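Side-chain contacts in cellulose hydrolase (Bacillus licheniformis, PDB 4YZT), which hydrolyses internal beta-1,4-glucosidic bonds of cellulose as a three-module family 5 endoglucanase, caught here with cello-oligosaccharide in its cleft: residues 225-230 with 284-289; 236-241 with 463-468; 270-275 with 289-294. All coordinates share one frame; numbering follows the deposited sequence.

How the contacts relate
Contacts 1 and 3 both rest on helix 280-296, share Thr289 and have centres about 7 Å apart; one takes the loop after barrel strand 218-224, the other strand 267-272 and the turn beyond it. A probable hydrogen bond, Tyr225 OH to Glu271 OE1, links them at the bound sugar. Contact 2 lies about 14 Å from contact 1 and 20 Å from contact 3, centre to centre, where loop 236-241 meets strand 462-470 of a C-terminal beta module. Along the chain the order is 225-230, 236-241, 270-275, 284-289, 289-294, 463-468. The Asp229-Arg237 salt bridge ties contact 1 to contact 2, placing the sugar cleft, the barrel wall and the C-terminal module close together.

Contact 1: 225-230 with 284-289. With BGC (beta-D-glucopyranose), chain B.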
# COMPACT_ATOMS: atom_id res chain seq x y z
N TYR A 225 -1.85 -7.47 4.24
CA TYR A 225 -2.26 -6.11 4.60
C TYR A 225 -2.59 -5.99 6.09
O TYR A 225 -3.55 -5.31 6.46
CB TYR A 225 -3.48 -5.69 3.78
CG TYR A 225 -3.25 -5.36 2.32
CD1 TYR A 225 -2.48 -4.25 1.94
CD2 TYR A 225 -3.85 -6.12 1.31
CE1 TYR A 225 -2.30 -3.93 0.60
CE2 TYR A 225 -3.68 -5.80 -0.03
CZ TYR A 225 -2.91 -4.70 -0.38
OH TYR A 225 -2.75 -4.38 -1.71
N SER A 226 -1.81 -6.66 6.94
CA SER A 226 -2.08 -6.62 8.38
C SER A 226 -1.14 -5.70 9.13
O SER A 226 0.04 -5.59 8.80
CB SER A 226 -2.00 -8.03 8.96
OG SER A 226 -3.01 -8.83 8.38
N PRO A 227 -1.67 -4.99 10.15
CA PRO A 227 -3.06 -4.95 10.60
C PRO A 227 -3.90 -4.07 9.68
O PRO A 227 -3.47 -2.96 9.36
CB PRO A 227 -2.98 -4.35 12.02
CG PRO A 227 -1.49 -4.27 12.35
CD PRO A 227 -0.79 -4.20 11.03
N TRP A 228 -5.06 -4.55 9.26
CA TRP A 228 -5.89 -3.83 8.31
C TRP A 228 -6.19 -2.40 8.76
O TRP A 228 -6.17 -1.47 7.95
CB TRP A 228 -7.21 -4.56 8.07
CG TRP A 228 -8.09 -3.84 7.12
CD1 TRP A 228 -9.23 -3.13 7.42
CD2 TRP A 228 -7.93 -3.75 5.70
NE1 TRP A 228 -9.77 -2.60 6.27
CE2 TRP A 228 -8.99 -2.97 5.20
CE3 TRP A 228 -6.98 -4.26 4.80
CZ2 TRP A 228 -9.13 -2.69 3.84
CZ3 TRP A 228 -7.12 -3.98 3.45
CH2 TRP A 228 -8.19 -3.20 2.98
N ASP A 229 -6.48 -2.23 10.05
CA ASP A 229 -6.89 -0.91 10.52
C ASP A 229 -5.70 0.05 10.66
O ASP A 229 -5.89 1.26 10.63
CB ASP A 229 -7.69 -1.01 11.84
CG ASP A 229 -7.13 -2.01 12.84
OD1 ASP A 229 -6.33 -2.90 12.47
OD2 ASP A 229 -7.51 -1.89 14.02
N TYR A 230 -4.48 -0.47 10.74
CA TYR A 230 -3.33 0.42 10.66
C TYR A 230 -3.08 0.82 9.20
O TYR A 230 -2.93 2.01 8.91
CB TYR A 230 -2.04 -0.19 11.26
CG TYR A 230 -0.85 0.59 10.75
CD1 TYR A 230 -0.67 1.94 11.11
CD2 TYR A 230 0.03 0.04 9.82
CE1 TYR A 230 0.38 2.69 10.60
CE2 TYR A 230 1.09 0.79 9.29
CZ TYR A 230 1.26 2.11 9.68
OH TYR A 230 2.29 2.86 9.16
N TRP A 284 7.43 4.22 7.56
CA TRP A 284 8.79 3.81 7.19
C TRP A 284 9.17 2.52 7.90
O TRP A 284 9.66 1.57 7.29
CB TRP A 284 9.79 4.93 7.50
CG TRP A 284 9.57 6.18 6.68
CD1 TRP A 284 8.69 6.35 5.65
CD2 TRP A 284 10.26 7.44 6.82
NE1 TRP A 284 8.78 7.62 5.15
CE2 TRP A 284 9.72 8.32 5.85
CE3 TRP A 284 11.26 7.91 7.67
CZ2 TRP A 284 10.17 9.64 5.71
CZ3 TRP A 284 11.70 9.24 7.53
CH2 TRP A 284 11.16 10.08 6.56
N LEU A 285 8.92 2.48 9.21
CA LEU A 285 9.18 1.28 10.01
C LEU A 285 8.40 0.05 9.52
O LEU A 285 8.93 -1.06 9.49
CB LEU A 285 8.84 1.56 11.48
CG LEU A 285 9.16 0.44 12.48
CD1 LEU A 285 10.67 0.16 12.49
CD2 LEU A 285 8.68 0.81 13.86
N TYR A 286 7.14 0.24 9.16
CA TYR A 286 6.31 -0.84 8.65
C TYR A 286 6.90 -1.42 7.36
O TYR A 286 7.06 -2.64 7.22
CB TYR A 286 4.87 -0.36 8.42
CG TYR A 286 3.92 -1.45 7.98
CD1 TYR A 286 3.76 -1.75 6.63
CD2 TYR A 286 3.21 -2.20 8.90
CE1 TYR A 286 2.91 -2.76 6.22
CE2 TYR A 286 2.35 -3.20 8.49
CZ TYR A 286 2.21 -3.48 7.16
OH TYR A 286 1.36 -4.48 6.75
N HIS A 287 7.24 -0.55 6.42
CA HIS A 287 7.74 -1.03 5.14
C HIS A 287 9.11 -1.71 5.30
O HIS A 287 9.33 -2.79 4.76
CB HIS A 287 7.80 0.10 4.13
CG HIS A 287 6.47 0.44 3.53
ND1 HIS A 287 5.55 1.24 4.18
CD2 HIS A 287 5.89 0.08 2.36
CE1 HIS A 287 4.47 1.36 3.43
NE2 HIS A 287 4.65 0.67 2.32
N ASP A 288 10.02 -1.10 6.06
CA ASP A 288 11.33 -1.71 6.25
C ASP A 288 11.21 -3.06 6.94
O ASP A 288 11.88 -4.02 6.56
CB ASP A 288 12.25 -0.81 7.08
CG ASP A 288 13.60 -1.45 7.32
OD1 ASP A 288 14.43 -1.50 6.38
OD2 ASP A 288 13.84 -1.93 8.45
N THR A 289 10.36 -3.13 7.95
CA THR A 289 10.21 -4.36 8.72
C THR A 289 9.61 -5.46 7.86
O THR A 289 10.14 -6.57 7.82
CB THR A 289 9.33 -4.15 9.97
OG1 THR A 289 9.91 -3.13 10.79
CG2 THR A 289 9.22 -5.44 10.78
C2 BGC B . -6.97 -6.14 -4.39
C3 BGC B . -6.67 -4.76 -4.87
C4 BGC B . -7.15 -3.75 -3.93
C5 BGC B . -6.51 -4.00 -2.56
C6 BGC B . -6.82 -2.99 -1.49
C1 BGC B . -6.33 -6.21 -3.03
O1 BGC B . -6.12 -7.49 -2.51
O2 BGC B . -6.33 -7.16 -5.23
O3 BGC B . -7.20 -4.52 -6.25
O4 BGC B . -6.81 -2.42 -4.46
O5 BGC B . -6.98 -5.31 -2.10
O6 BGC B . -8.20 -3.10 -1.19
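Tyr286 reaches out from helix 280-296 and gives its phenol hydrogen to the backbone carbonyl of Ser226, with 2.7 Å between Tyr286 OH and Ser226 O. The oxygen lies at the edge of the tyrosine ring, near its plane, while the hydroxyl comes in above the carbonyl plane, 42° out of it. That carbonyl belongs to the cis peptide bond between Ser226 and Pro227. With CG anti to the backbone N (chi1 -176°), Tyr286 sends its ring off the helix, and here the contact is tight: the Tyr230 ring lies alongside it, running the other way, with Tyr230 CE2 3.7 Å from Tyr286 CD2 and the two planes inclined at 47°. Pro227 CD adds a lighter touch, 4.2 Å from Tyr286 CE2. Trp240 meets both tyrosines and helps to bury the pair. The other side is looser and partly exposed. Tyr225 and Trp228 leave the backbone away from the helix, and their ring edges approach the glucose at longer range: Tyr225 CE2 is 3.9 Å from BGC O1. The hydroxyl of Tyr225 has its own partner in Glu271. A loop packed against a barrel helix on one side and lining the sugar cleft on the other is characteristic of the (beta/alpha)8 TIM barrel, whose binding sites lie at the C-terminal ends of the strands.

Contact 2: 236-241 with 463-468; sequences GRTTWG and LATVKG
Thr465 and Gly236 meet where the TIM barrel touches the C-terminal beta module. Thr465 sits in a classic beta bulge of strand 462-470, where Ala464 and Thr465 are set together opposite the single residue Glu520 on strand 515-522; strand 462-470 is an outermost strand of its mixed sheet, and loop 236-241 follows the short helix 228-231. The side chain of Thr465 starts towards the loop, and its CB already lies 3.8 Å from Thr238 CG2. From there it forks. The methyl branch borders both loop residues: Thr465 CG2 lies 4.0 Å from Thr238 CG2 and slightly farther from Gly236 CA. The hydroxyl branch, with OG1 anti to the backbone N (chi1 -175°), passes close to the bare alpha carbon of the glycine, Thr465 OG1 to Gly236 CA being 3.4 Å. Thr238 enters from the barrel side, crossing Thr465 at about a right angle, and its methyl also covers the bulge carbonyl, at 3.7 Å from Thr238 CG2 to Ala464 O. That same oxygen accepts a hydrogen bond from Asn233, while Trp522 backs both Thr238 and Ala464. Besides these van der Waals touches, the two segments are coupled through one water molecule: it receives the amide hydrogen of Gly236 N at 2.9 Å and is hydrogen-bonded to Thr465 OG1 at 2.7 Å.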
# COMPACT_ATOMS: atom_id res chain seq x y z
N GLY A 236 -8.94 5.06 14.24
CA GLY A 236 -7.93 5.80 14.98
C GLY A 236 -6.62 5.07 15.18
O GLY A 236 -5.80 5.49 16.00
N ARG A 237 -6.38 4.00 14.41
CA ARG A 237 -5.12 3.26 14.54
C ARG A 237 -4.03 3.93 13.69
O ARG A 237 -3.71 3.46 12.60
CB ARG A 237 -5.30 1.78 14.12
CG ARG A 237 -4.13 0.88 14.54
CD ARG A 237 -4.43 -0.62 14.35
NE ARG A 237 -3.36 -1.45 14.92
CZ ARG A 237 -3.50 -2.74 15.25
NH1 ARG A 237 -4.67 -3.35 15.06
NH2 ARG A 237 -2.48 -3.41 15.77
N THR A 238 -3.47 5.00 14.22
CA THR A 238 -2.63 5.90 13.46
C THR A 238 -1.14 5.60 13.55
O THR A 238 -0.34 6.25 12.87
CB THR A 238 -2.84 7.36 13.91
OG1 THR A 238 -2.49 7.47 15.30
CG2 THR A 238 -4.30 7.79 13.73
N THR A 239 -0.74 4.67 14.42
CA THR A 239 0.68 4.31 14.50
C THR A 239 0.88 2.80 14.50
O THR A 239 -0.05 2.05 14.78
CB THR A 239 1.36 4.88 15.76
OG1 THR A 239 0.71 4.37 16.92
CG2 THR A 239 1.29 6.40 15.75
N TRP A 240 2.11 2.38 14.22
CA TRP A 240 2.47 0.96 14.23
C TRP A 240 3.92 0.81 14.67
O TRP A 240 4.76 1.65 14.34
CB TRP A 240 2.28 0.34 12.84
CG TRP A 240 2.58 -1.14 12.76
CD1 TRP A 240 1.68 -2.16 12.91
CD2 TRP A 240 3.85 -1.76 12.53
NE1 TRP A 240 2.32 -3.38 12.79
CE2 TRP A 240 3.65 -3.16 12.53
CE3 TRP A 240 5.14 -1.27 12.29
CZ2 TRP A 240 4.69 -4.08 12.33
CZ3 TRP A 240 6.19 -2.19 12.10
CH2 TRP A 240 5.95 -3.58 12.12
N GLY A 241 4.21 -0.27 15.40
CA GLY A 241 5.59 -0.60 15.75
C GLY A 241 5.90 -1.08 17.16
O GLY A 241 7.06 -1.05 17.57
N LEU A 463 -3.89 16.42 9.61
CA LEU A 463 -4.96 15.55 10.09
C LEU A 463 -4.44 14.14 10.39
O LEU A 463 -3.70 13.55 9.59
CB LEU A 463 -6.09 15.47 9.06
CG LEU A 463 -7.28 14.60 9.44
CD1 LEU A 463 -7.97 15.13 10.70
CD2 LEU A 463 -8.24 14.54 8.26
N ALA A 464 -4.81 13.61 11.56
CA ALA A 464 -4.41 12.27 11.97
C ALA A 464 -5.58 11.28 11.92
O ALA A 464 -5.52 10.25 11.24
CB ALA A 464 -3.83 12.32 13.36
N THR A 465 -6.65 11.60 12.66
CA THR A 465 -7.86 10.78 12.65
C THR A 465 -9.05 11.62 13.14
O THR A 465 -8.89 12.79 13.50
CB THR A 465 -7.68 9.50 13.52
OG1 THR A 465 -8.85 8.67 13.39
CG2 THR A 465 -7.49 9.86 14.97
N VAL A 466 -10.24 11.05 13.12
CA VAL A 466 -11.43 11.76 13.55
C VAL A 466 -12.32 10.82 14.36
O VAL A 466 -12.45 9.66 14.00
CB VAL A 466 -12.26 12.30 12.35
CG1 VAL A 466 -13.36 13.26 12.85
CG2 VAL A 466 -11.38 12.99 11.33
N LYS A 467 -12.93 11.30 15.45
CA LYS A 467 -13.98 10.53 16.13
C LYS A 467 -15.27 11.36 16.14
O LYS A 467 -15.24 12.60 16.05
CB LYS A 467 -13.58 10.13 17.55
CG LYS A 467 -13.25 11.31 18.48
CD LYS A 467 -13.18 10.87 19.94
CE LYS A 467 -12.67 11.99 20.84
NZ LYS A 467 -12.54 11.54 22.26
N GLY A 468 -16.40 10.66 16.26
CA GLY A 468 -17.70 11.31 16.26
C GLY A 468 -18.60 10.68 17.29
O GLY A 468 -18.72 9.46 17.36
O HOH W 1 -9.08 6.53 11.71

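Contact 3: 270-275 with 289-294. With BGC (beta-D-glucopyranose), chain B.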
# COMPACT_ATOMS: atom_id res chain seq x y z
N GLY A 270 1.99 -10.99 -3.61
CA GLY A 270 1.54 -10.22 -4.77
C GLY A 270 1.15 -8.79 -4.47
O GLY A 270 1.21 -7.92 -5.35
N GLU A 271 0.73 -8.54 -3.23
CA GLU A 271 0.41 -7.19 -2.77
C GLU A 271 0.73 -7.01 -1.29
O GLU A 271 0.41 -7.88 -0.47
CB GLU A 271 -1.08 -6.86 -2.99
CG GLU A 271 -1.59 -6.94 -4.43
CD GLU A 271 -3.06 -6.59 -4.56
OE1 GLU A 271 -3.58 -5.91 -3.64
OE2 GLU A 271 -3.70 -6.99 -5.56
N TYR A 272 1.32 -5.87 -0.96
CA TYR A 272 1.49 -5.39 0.41
C TYR A 272 1.61 -3.87 0.35
O TYR A 272 1.87 -3.30 -0.72
CB TYR A 272 2.73 -5.99 1.09
CG TYR A 272 3.99 -5.31 0.63
CD1 TYR A 272 4.54 -4.24 1.34
CD2 TYR A 272 4.62 -5.70 -0.55
CE1 TYR A 272 5.68 -3.58 0.89
CE2 TYR A 272 5.77 -5.06 -1.00
CZ TYR A 272 6.28 -3.99 -0.28
OH TYR A 272 7.41 -3.36 -0.75
N GLY A 273 1.45 -3.23 1.50
CA GLY A 273 1.72 -1.81 1.60
C GLY A 273 0.66 -1.07 2.38
O GLY A 273 -0.38 -1.63 2.73
N THR A 274 0.91 0.21 2.67
CA THR A 274 -0.09 0.98 3.38
C THR A 274 -1.11 1.51 2.38
O THR A 274 -0.84 1.59 1.18
CB THR A 274 0.53 2.15 4.21
OG1 THR A 274 1.42 2.92 3.39
CG2 THR A 274 1.30 1.58 5.39
N LEU A 275 -2.29 1.84 2.90
CA LEU A 275 -3.45 2.19 2.10
C LEU A 275 -4.07 3.46 2.68
O LEU A 275 -5.28 3.51 2.91
CB LEU A 275 -4.48 1.05 2.09
CG LEU A 275 -4.03 -0.33 1.59
CD1 LEU A 275 -5.18 -1.34 1.72
CD2 LEU A 275 -3.51 -0.27 0.15
N THR A 289 10.36 -3.13 7.95
CA THR A 289 10.21 -4.36 8.72
C THR A 289 9.61 -5.46 7.86
O THR A 289 10.14 -6.57 7.82
CB THR A 289 9.33 -4.15 9.97
OG1 THR A 289 9.91 -3.13 10.79
CG2 THR A 289 9.22 -5.44 10.78
N PHE A 290 8.51 -5.15 7.17
CA PHE A 290 7.88 -6.18 6.35
C PHE A 290 8.76 -6.63 5.19
O PHE A 290 8.88 -7.82 4.93
CB PHE A 290 6.54 -5.73 5.79
CG PHE A 290 5.85 -6.81 5.02
CD1 PHE A 290 5.27 -7.88 5.70
CD2 PHE A 290 5.83 -6.80 3.63
CE1 PHE A 290 4.67 -8.91 5.00
CE2 PHE A 290 5.22 -7.83 2.93
CZ PHE A 290 4.64 -8.88 3.61
N VAL A 291 9.38 -5.69 4.48
CA VAL A 291 10.16 -6.10 3.32
C VAL A 291 11.39 -6.91 3.76
O VAL A 291 11.76 -7.88 3.10
CB VAL A 291 10.57 -4.89 2.46
CG1 VAL A 291 11.47 -5.33 1.28
CG2 VAL A 291 9.33 -4.21 1.93
N ARG A 292 12.01 -6.52 4.87
CA ARG A 292 13.15 -7.29 5.38
C ARG A 292 12.73 -8.69 5.79
O ARG A 292 13.47 -9.64 5.60
CB ARG A 292 13.84 -6.57 6.56
CG ARG A 292 14.65 -5.35 6.13
CD ARG A 292 15.78 -5.00 7.11
NE ARG A 292 15.32 -4.38 8.35
CZ ARG A 292 15.11 -5.03 9.49
NH1 ARG A 292 15.32 -6.34 9.55
NH2 ARG A 292 14.70 -4.38 10.57
N LEU A 293 11.54 -8.83 6.36
CA LEU A 293 11.05 -10.15 6.74
C LEU A 293 10.76 -11.02 5.51
O LEU A 293 11.11 -12.20 5.48
CB LEU A 293 9.80 -10.05 7.63
CG LEU A 293 10.05 -9.60 9.07
CD1 LEU A 293 8.71 -9.25 9.77
CD2 LEU A 293 10.79 -10.71 9.82
N ALA A 294 10.13 -10.43 4.49
CA ALA A 294 9.91 -11.14 3.23
C ALA A 294 11.26 -11.60 2.64
O ALA A 294 11.41 -12.75 2.23
CB ALA A 294 9.17 -10.26 2.24
C2 BGC B . -6.97 -6.14 -4.39
C3 BGC B . -6.67 -4.76 -4.87
C4 BGC B . -7.15 -3.75 -3.93
C5 BGC B . -6.51 -4.00 -2.56
C6 BGC B . -6.82 -2.99 -1.49
C1 BGC B . -6.33 -6.21 -3.03
O1 BGC B . -6.12 -7.49 -2.51
O2 BGC B . -6.33 -7.16 -5.23
O3 BGC B . -7.20 -4.52 -6.25
O4 BGC B . -6.81 -2.42 -4.46
O5 BGC B . -6.98 -5.31 -2.10
O6 BGC B . -8.20 -3.10 -1.19
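Glu271 OE2 is held by two partners, one from the ligand and one from the protein: it accepts the hydrogen bond of glucose hydroxyl O2, with 2.7 Å between Glu271 OE2 and BGC O2, and forms a salt bridge with Arg72. An extended chain beyond CG (chi2 -180°) carries the group from the end of strand 267-272 into the pocket, where Leu275 CD1 completes the segment's share of the wall by approaching BGC C6 at 4.0 Å. The next residue, Tyr272, leaves the strand towards helix 280-296, and there the contact is largely apolar. Its CG stands between the backbone N and the carbonyl carbon (chi1 77°), which brings the first part of the side chain against Phe290: Tyr272 CB and Phe290 CE2 are 3.6 Å apart. The rings lie obliquely, centroids 5.2 Å apart and planes at 37°, with Phe290 CD2 also close to Tyr272 CD1. At the far end Val291 crosses the tyrosine at about a right angle, its CG2 methyl lying 3.4 Å from Tyr272 OH. Trp303 on the neighbouring strand stacks on the tyrosine ring, and Met249 of helix 243-261 packs against Phe290. Replacing Tyr272 with an alanine would probably open a gap between strand and helix, leaving Phe290 CE2 and the Val291 methyl without their partner and Trp303 without its stacked ring. The arrangement is that of a beta-alpha-beta unit, strand 267-272, helix 280-296 and strand 299-303, in a TIM barrel: consecutive residues of one strand serve the sugar site and the hydrophobic layer beneath the helix.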